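Local coordinates for putative glucoamylase (Bacteroides caccae ATCC 43185, PDB 4QT9), which probably hydrolyses glycosidic bonds as a glucoamylase-like enzyme built on an alpha/alpha toroid, at residues R88-L92 with G155-E159; G182-L186 with A226-G231; I202-N206 with L251-G255. All coordinates share one frame; numbering follows the deposited sequence. Where two conformers were deposited one is given.

Interaction 1: R88-L92 with G155-E159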
loop_
_atom_site.group_PDB
_atom_site.type_symbol
_atom_site.label_atom_id
_atom_site.label_comp_id
_atom_site.label_asym_id
_atom_site.label_seq_id
_atom_site.Cartn_x
_atom_site.Cartn_y
_atom_site.Cartn_z
ATOM N N ARG A 88 18.927 16.136 5.130
ATOM C CA ARG A 88 17.875 16.413 6.115
ATOM C C ARG A 88 17.031 17.627 5.663
ATOM O O ARG A 88 15.805 17.602 5.785
ATOM C CB ARG A 88 18.535 16.707 7.495
ATOM C CG ARG A 88 17.579 17.049 8.632
ATOM C CD ARG A 88 18.312 17.381 9.919
ATOM N NE ARG A 88 17.409 17.410 11.077
ATOM C CZ ARG A 88 17.805 17.415 12.348
ATOM N NH1 ARG A 88 19.098 17.385 12.649
ATOM N NH2 ARG A 88 16.912 17.435 13.328
ATOM N N GLU A 89 17.710 18.686 5.145
ATOM C CA GLU A 89 17.119 19.945 4.663
ATOM C C GLU A 89 16.267 19.706 3.413
ATOM O O GLU A 89 15.149 20.224 3.344
ATOM C CB GLU A 89 18.208 21.013 4.375
ATOM C CG GLU A 89 19.065 21.394 5.576
ATOM C CD GLU A 89 20.036 20.359 6.133
ATOM O OE1 GLU A 89 20.624 19.572 5.349
ATOM O OE2 GLU A 89 20.208 20.346 7.375
ATOM N N GLU A 90 16.776 18.907 2.447
ATOM C CA GLU A 90 16.038 18.542 1.229
ATOM C C GLU A 90 14.768 17.726 1.538
ATOM O O GLU A 90 13.716 17.972 0.931
ATOM C CB GLU A 90 16.914 17.736 0.269
ATOM C CG GLU A 90 17.925 18.577 -0.482
ATOM C CD GLU A 90 18.973 17.791 -1.248
ATOM O OE1 GLU A 90 19.375 16.695 -0.790
ATOM O OE2 GLU A 90 19.420 18.301 -2.300
ATOM N N GLY A 91 14.886 16.760 2.446
ATOM C CA GLY A 91 13.763 15.930 2.845
ATOM C C GLY A 91 12.662 16.723 3.526
ATOM O O GLY A 91 11.477 16.480 3.283
ATOM N N LEU A 92 13.044 17.685 4.368
ATOM C CA LEU A 92 12.090 18.564 5.068
ATOM C C LEU A 92 11.427 19.495 4.056
ATOM O O LEU A 92 10.226 19.738 4.164
ATOM C CB LEU A 92 12.788 19.367 6.182
ATOM C CG LEU A 92 11.916 20.316 7.028
ATOM C CD1 LEU A 92 10.936 19.537 7.884
ATOM C CD2 LEU A 92 12.779 21.223 7.887
ATOM N N GLY A 155 12.114 16.139 16.505
ATOM C CA GLY A 155 13.174 16.783 15.734
ATOM C C GLY A 155 13.446 18.214 16.146
ATOM O O GLY A 155 13.203 18.598 17.291
ATOM N N ASN A 156 13.971 19.028 15.219
ATOM C CA ASN A 156 14.218 20.433 15.527
ATOM C C ASN A 156 12.871 21.199 15.465
ATOM O O ASN A 156 11.850 20.597 15.115
ATOM C CB ASN A 156 15.282 21.007 14.583
ATOM C CG ASN A 156 14.926 21.017 13.123
ATOM O OD1 ASN A 156 13.756 21.095 12.732
ATOM N ND2 ASN A 156 15.937 21.040 12.287
ATOM N N ASP A 157 12.861 22.507 15.785
ATOM C CA ASP A 157 11.639 23.317 15.802
ATOM C C ASP A 157 10.883 23.326 14.454
ATOM O O ASP A 157 9.652 23.288 14.455
ATOM C CB ASP A 157 11.950 24.754 16.254
ATOM C CG ASP A 157 12.196 24.892 17.756
ATOM O OD1 ASP A 157 12.194 23.848 18.466
ATOM O OD2 ASP A 157 12.366 26.046 18.231
ATOM N N LYS A 158 11.600 23.342 13.330
ATOM C CA LYS A 158 10.988 23.361 11.997
ATOM C C LYS A 158 10.341 22.019 11.678
ATOM O O LYS A 158 9.280 21.982 11.049
ATOM C CB LYS A 158 12.026 23.720 10.937
ATOM C CG LYS A 158 12.687 25.071 11.215
ATOM C CD LYS A 158 13.606 25.503 10.100
ATOM C CE LYS A 158 14.888 24.726 10.018
ATOM N NZ LYS A 158 15.628 25.036 8.765
ATOM N N GLU A 159 10.980 20.923 12.122
ATOM C CA GLU A 159 10.478 19.552 11.977
ATOM C C GLU A 159 9.229 19.350 12.841
ATOM O O GLU A 159 8.241 18.811 12.338
ATOM C CB GLU A 159 11.564 18.546 12.349
ATOM C CG GLU A 159 12.574 18.352 11.226
ATOM C CD GLU A 159 13.906 17.720 11.592
ATOM O OE1 GLU A 159 14.226 17.626 12.800
ATOM O OE2 GLU A 159 14.647 17.345 10.656
HETATM O O HOH W 1 14.872 18.611 8.538
#
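Arg88 meets Glu159 in a bidentate, side-on salt bridge. NE of Arg88 donates to OE2 of Glu159 at 2.8 Å, while NH2 of Arg88 reaches OE1 of Glu159 at 2.7 Å. Both bonds are almost straight, both arrive on the syn side of the carboxylate, and the two flat groups lie 24° apart. Arg88 spans the gap because its chain is extended, with CG anti to the backbone N (chi1 179°). ND2 of Asn156 lies over one face of the guanidinium, 3.9 Å from NH2 of Arg88. Beside this polar pair, Leu92 supplies the apolar part: CD1 packs on Glu159 CG at 3.9 Å, and CD2 on Lys158 CB.

The carboxylate is itself positioned by a capping box at the start of helix 157-172. Asn156 N donates to the anti side of Glu159 OE1, and Glu159 N returns a 2.8 Å bond to Asn156 OD1, so OE1 accepts from both a backbone amide and an arginine. A water donates to Glu159 OE2 and to the carbonyl O of Arg88, tying the acid to the first turn of the other helix. A glutamine in place of Glu159 would probably leave the Arg88 guanidinium without its opposite charge, and one of the two N-H groups that now bond the carboxylate without its acceptor.

The contact thus joins the first turns of helices 88-104 and 157-172 at the protein surface, and Tyr152 of helix 135-152 touches both Leu92 and Glu159.

Interaction 2: G182-L186 with A226-G231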
loop_
_atom_site.group_PDB
_atom_site.type_symbol
_atom_site.label_atom_id
_atom_site.label_comp_id
_atom_site.label_asym_id
_atom_site.label_seq_id
_atom_site.Cartn_x
_atom_site.Cartn_y
_atom_site.Cartn_z
ATOM N N GLY A 182 -24.276 6.200 11.431
ATOM C CA GLY A 182 -24.125 5.343 12.607
ATOM C C GLY A 182 -24.222 3.835 12.433
ATOM O O GLY A 182 -24.450 3.120 13.409
ATOM N N GLN A 183 -23.985 3.314 11.232
ATOM C CA GLN A 183 -24.011 1.862 11.046
ATOM C C GLN A 183 -22.721 1.284 11.643
ATOM O O GLN A 183 -21.780 2.043 11.878
ATOM C CB GLN A 183 -24.175 1.510 9.543
ATOM C CG GLN A 183 -25.470 2.065 8.922
ATOM C CD GLN A 183 -25.677 1.619 7.502
ATOM O OE1 GLN A 183 -25.144 0.611 7.069
ATOM N NE2 GLN A 183 -26.451 2.366 6.732
ATOM N N ASN A 184 -22.678 -0.015 11.928
ATOM C CA ASN A 184 -21.459 -0.631 12.489
ATOM C C ASN A 184 -20.617 -1.255 11.381
ATOM O O ASN A 184 -20.364 -2.459 11.346
ATOM C CB ASN A 184 -21.805 -1.631 13.591
ATOM C CG ASN A 184 -22.327 -0.926 14.810
ATOM O OD1 ASN A 184 -21.777 0.090 15.257
ATOM N ND2 ASN A 184 -23.424 -1.401 15.329
ATOM N N VAL A 185 -20.175 -0.391 10.464
ATOM C CA VAL A 185 -19.380 -0.731 9.273
ATOM C C VAL A 185 -18.883 0.583 8.680
ATOM O O VAL A 185 -19.503 1.631 8.909
ATOM C CB VAL A 185 -20.234 -1.553 8.252
ATOM C CG1 VAL A 185 -21.375 -0.707 7.660
ATOM C CG2 VAL A 185 -19.366 -2.174 7.148
ATOM N N LEU A 186 -17.798 0.528 7.903
ATOM C CA LEU A 186 -17.288 1.696 7.192
ATOM C C LEU A 186 -17.547 1.532 5.707
ATOM O O LEU A 186 -17.272 0.469 5.158
ATOM C CB LEU A 186 -15.777 1.892 7.444
ATOM C CG LEU A 186 -15.382 2.272 8.863
ATOM C CD1 LEU A 186 -13.894 2.078 9.070
ATOM C CD2 LEU A 186 -15.810 3.713 9.172
ATOM N N ALA A 226 -17.515 -1.795 17.850
ATOM C CA ALA A 226 -18.567 -2.554 17.145
ATOM C C ALA A 226 -18.431 -2.423 15.616
ATOM O O ALA A 226 -18.747 -3.362 14.885
ATOM C CB ALA A 226 -19.947 -2.090 17.595
ATOM N N VAL A 227 -17.931 -1.284 15.148
ATOM C CA VAL A 227 -17.709 -1.025 13.712
ATOM C C VAL A 227 -16.724 -2.068 13.159
ATOM O O VAL A 227 -16.982 -2.610 12.085
ATOM C CB VAL A 227 -17.262 0.434 13.447
ATOM C CG1 VAL A 227 -16.793 0.637 12.001
ATOM C CG2 VAL A 227 -18.389 1.397 13.787
ATOM N N TYR A 228 -15.648 -2.397 13.917
ATOM C CA TYR A 228 -14.667 -3.431 13.525
ATOM C C TYR A 228 -15.236 -4.859 13.678
ATOM O O TYR A 228 -15.072 -5.654 12.774
ATOM C CB TYR A 228 -13.384 -3.295 14.365
ATOM C CG TYR A 228 -12.350 -4.378 14.121
ATOM C CD1 TYR A 228 -11.503 -4.326 13.018
ATOM C CD2 TYR A 228 -12.170 -5.415 15.032
ATOM C CE1 TYR A 228 -10.543 -5.306 12.797
ATOM C CE2 TYR A 228 -11.213 -6.405 14.820
ATOM C CZ TYR A 228 -10.417 -6.360 13.688
ATOM O OH TYR A 228 -9.488 -7.349 13.454
ATOM N N HIS A 229 -15.885 -5.186 14.811
ATOM C CA HIS A 229 -16.404 -6.523 15.096
ATOM C C HIS A 229 -17.635 -6.890 14.245
ATOM O O HIS A 229 -17.696 -8.027 13.746
ATOM C CB HIS A 229 -16.693 -6.664 16.592
ATOM C CG HIS A 229 -15.427 -6.711 17.393
ATOM N ND1 HIS A 229 -14.537 -7.779 17.278
ATOM C CD2 HIS A 229 -14.893 -5.796 18.223
ATOM C CE1 HIS A 229 -13.508 -7.481 18.051
ATOM N NE2 HIS A 229 -13.680 -6.304 18.648
ATOM N N ASP A 230 -18.585 -5.946 14.047
ATOM C CA ASP A 230 -19.788 -6.197 13.227
ATOM C C ASP A 230 -19.535 -5.992 11.726
ATOM O O ASP A 230 -20.140 -6.701 10.928
ATOM C CB ASP A 230 -20.982 -5.289 13.645
ATOM C CG ASP A 230 -21.490 -5.387 15.083
ATOM O OD1 ASP A 230 -20.911 -6.172 15.877
ATOM O OD2 ASP A 230 -22.469 -4.680 15.415
ATOM N N GLY A 231 -18.735 -4.983 11.354
ATOM C CA GLY A 231 -18.457 -4.625 9.959
ATOM C C GLY A 231 -17.287 -5.327 9.312
ATOM O O GLY A 231 -17.471 -6.063 8.331
HETATM O O HOH W 2 -22.382 -4.095 10.293
HETATM O O HOH W 3 -24.674 -4.020 13.709
#
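A loop packed against a helix with a wider pi-type turn is the element here: in this alpha/alpha toroid protein, residues 182-186, leading toward strand 189-190, run past helix 225-232 where the turn at 227-231 widens. Helix 209-217 also packs here through Tyr212, which touches Val185 and Val227 and whose OH bonds to Leu186 N. CA of Val185 lies 4.1 Å from CA of Gly231, a position that suits glycine, since a CB there would clash with the O of Asn184 and the CA of Val185. CG2 of Val185 packs directly on CA of Gly231 at 3.8 Å.

Val227 wedges its two methyls along the loop. CG1, anti to the backbone N (chi1 170°), meets CG of Leu186 at 3.8 Å, and CG2 lies against CA and OD1 of Asn184. On the other flank of Asn184, the side chain of Asp230 runs alongside and points the same way, its carboxylate turned 86° from the amide. OD1 of Asn184 touches CB of Ala226 at 3.7 Å and takes a weak hydrogen bond from Arg179.

Waters bridge Asn184 and Asp230. One donates to Asn184 O at 2.8 Å and weakly to Asp230 O; another donates to Asp230 OD2 at 2.9 Å and weakly accepts from Asn184 ND2. The contact probably rests mainly on van der Waals packing of Asn184, Val227 and the bare Gly231 backbone.

Interaction 3: I202-N206 with L251-G255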
loop_
_atom_site.group_PDB
_atom_site.type_symbol
_atom_site.label_atom_id
_atom_site.label_comp_id
_atom_site.label_asym_id
_atom_site.label_seq_id
_atom_site.Cartn_x
_atom_site.Cartn_y
_atom_site.Cartn_z
ATOM N N ILE A 202 -17.303 -2.081 3.767
ATOM C CA ILE A 202 -16.114 -2.942 3.675
ATOM C C ILE A 202 -16.093 -4.073 4.714
ATOM O O ILE A 202 -16.030 -3.847 5.935
ATOM C CB ILE A 202 -14.808 -2.100 3.698
ATOM C CG1 ILE A 202 -14.735 -1.217 2.447
ATOM C CG2 ILE A 202 -13.553 -2.976 3.813
ATOM C CD1 ILE A 202 -14.100 0.116 2.678
ATOM N N HIS A 203 -16.097 -5.311 4.196
ATOM C CA HIS A 203 -16.042 -6.515 5.008
ATOM C C HIS A 203 -14.708 -7.215 4.747
ATOM O O HIS A 203 -14.247 -7.224 3.610
ATOM C CB HIS A 203 -17.240 -7.451 4.703
ATOM C CG HIS A 203 -18.589 -6.798 4.840
ATOM N ND1 HIS A 203 -19.029 -6.280 6.054
ATOM C CD2 HIS A 203 -19.555 -6.611 3.911
ATOM C CE1 HIS A 203 -20.243 -5.806 5.818
ATOM N NE2 HIS A 203 -20.602 -5.990 4.542
ATOM N N GLY A 204 -14.094 -7.799 5.776
ATOM C CA GLY A 204 -12.819 -8.490 5.567
ATOM C C GLY A 204 -12.963 -9.917 5.067
ATOM O O GLY A 204 -14.069 -10.451 5.078
ATOM N N TYR A 205 -11.863 -10.580 4.655
ATOM C CA TYR A 205 -10.528 -9.996 4.609
ATOM C C TYR A 205 -10.237 -9.493 3.200
ATOM O O TYR A 205 -10.568 -10.154 2.218
ATOM C CB TYR A 205 -9.428 -11.017 5.061
ATOM C CG TYR A 205 -8.051 -10.380 5.112
ATOM C CD1 TYR A 205 -7.630 -9.670 6.233
ATOM C CD2 TYR A 205 -7.199 -10.423 4.012
ATOM C CE1 TYR A 205 -6.400 -9.013 6.253
ATOM C CE2 TYR A 205 -5.968 -9.770 4.018
ATOM C CZ TYR A 205 -5.581 -9.050 5.134
ATOM O OH TYR A 205 -4.355 -8.424 5.137
ATOM N N ASN A 206 -9.586 -8.337 3.119
ATOM C CA ASN A 206 -9.100 -7.721 1.877
ATOM C C ASN A 206 -7.960 -6.782 2.293
ATOM O O ASN A 206 -7.548 -6.799 3.445
ATOM C CB ASN A 206 -10.228 -7.054 1.002
ATOM C CG ASN A 206 -10.986 -5.931 1.667
ATOM O OD1 ASN A 206 -10.495 -5.271 2.574
ATOM N ND2 ASN A 206 -12.204 -5.681 1.230
ATOM N N LEU A 251 -8.199 -17.102 7.289
ATOM C CA LEU A 251 -9.248 -16.120 7.044
ATOM C C LEU A 251 -10.087 -16.375 5.808
ATOM O O LEU A 251 -9.646 -17.064 4.885
ATOM C CB LEU A 251 -8.613 -14.703 6.915
ATOM C CG LEU A 251 -7.714 -14.250 8.065
ATOM C CD1 LEU A 251 -7.088 -12.929 7.766
ATOM C CD2 LEU A 251 -8.490 -14.197 9.410
ATOM N N ARG A 252 -11.282 -15.742 5.782
ATOM C CA ARG A 252 -12.174 -15.686 4.639
ATOM C C ARG A 252 -11.706 -14.512 3.760
ATOM O O ARG A 252 -11.773 -13.368 4.198
ATOM C CB ARG A 252 -13.636 -15.481 5.094
ATOM C CG ARG A 252 -14.570 -15.164 3.916
ATOM C CD ARG A 252 -15.855 -14.473 4.326
ATOM N NE ARG A 252 -15.651 -13.191 5.011
ATOM C CZ ARG A 252 -16.618 -12.542 5.650
ATOM N NH1 ARG A 252 -17.851 -13.031 5.675
ATOM N NH2 ARG A 252 -16.360 -11.394 6.268
ATOM N N TYR A 253 -11.225 -14.793 2.543
ATOM C CA TYR A 253 -10.792 -13.767 1.590
ATOM C C TYR A 253 -12.021 -13.374 0.769
ATOM O O TYR A 253 -12.771 -14.234 0.323
ATOM C CB TYR A 253 -9.617 -14.287 0.725
ATOM C CG TYR A 253 -8.353 -14.454 1.546
ATOM C CD1 TYR A 253 -8.174 -15.562 2.377
ATOM C CD2 TYR A 253 -7.367 -13.480 1.544
ATOM C CE1 TYR A 253 -7.060 -15.673 3.209
ATOM C CE2 TYR A 253 -6.247 -13.582 2.367
ATOM C CZ TYR A 253 -6.100 -14.677 3.204
ATOM O OH TYR A 253 -4.981 -14.772 3.992
ATOM N N GLN A 254 -12.255 -12.088 0.604
ATOM C CA GLN A 254 -13.442 -11.600 -0.094
ATOM C C GLN A 254 -13.510 -12.020 -1.559
ATOM O O GLN A 254 -12.712 -11.557 -2.358
ATOM C CB GLN A 254 -13.531 -10.069 0.020
ATOM C CG GLN A 254 -14.031 -9.636 1.386
ATOM C CD GLN A 254 -15.477 -9.968 1.609
ATOM O OE1 GLN A 254 -16.298 -9.865 0.703
ATOM N NE2 GLN A 254 -15.839 -10.321 2.835
ATOM N N GLY A 255 -14.473 -12.884 -1.883
ATOM C CA GLY A 255 -14.715 -13.350 -3.251
ATOM C C GLY A 255 -13.632 -14.199 -3.897
ATOM O O GLY A 255 -13.576 -14.279 -5.128
#
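The rings of Tyr205 and Tyr253 form an offset edge-to-face pair, the edge of Tyr205 directed at the face of Tyr253, with centroids 5.6 Å apart and planes at 70°. Their side chains run alongside each other, closest at CD2 of Tyr205 and CE2 of Tyr253, 3.7 Å apart. CD1 of Leu251 approaches Tyr205 CD1 obliquely at 3.6 Å. The guanidinium of Arg252 carries NE2 of Gln254 over one face, toward its rim, and has the carbonyl O of Gly204 at its edge.

That oxygen is gripped from opposite faces of its carbonyl plane. NE2 of Gln254 donates from above the plane at 2.9 Å, nearly straight (171°), whereas NH2 of Arg252 comes in at 2.7 Å, more bent; NE of Arg252 adds a weak bond. A bend at chi3 (59°) curls the arginine back to this acceptor. Tyr205 N to Arg252 O at 2.8 Å and Gln254 N to Tyr205 O at 3.0 Å give the backbone pattern of a parallel bridge between two loops, buried against Met288 of helix 284-301.

Tyr205 OH bonds to Trp263 O, Tyr253 OH to Glu287, and Arg252 NH2 to Gln234. The cis Gly204-Tyr205 peptide is bonded at both ends, its O by Gln254 and Arg252 and its N by Arg252 O, which probably fixes its orientation, and a cationic donor probably polarises the carbonyl further.

Overall arrangement
The three contacts fall into two separate regions of the toroid protein. Interaction 1 closes along the chain before the others open; its centre lies about 39 Å from that of interaction 2 and about 40 Å from that of interaction 3, on the opposite side of the chain's centre from the latter. Interactions 2 and 3 interleave in sequence, have centres about 15 Å apart, and touch: Gly231 O probably accepts from His203 ND1, and Leu186 O from Ile202 N. Loops 182-186 and 202-206 are thus joined to each other and to the end of helix 225-232, while interaction 1, with no touch to either, joins the starts of helices 88-104 and 157-172 at the surface.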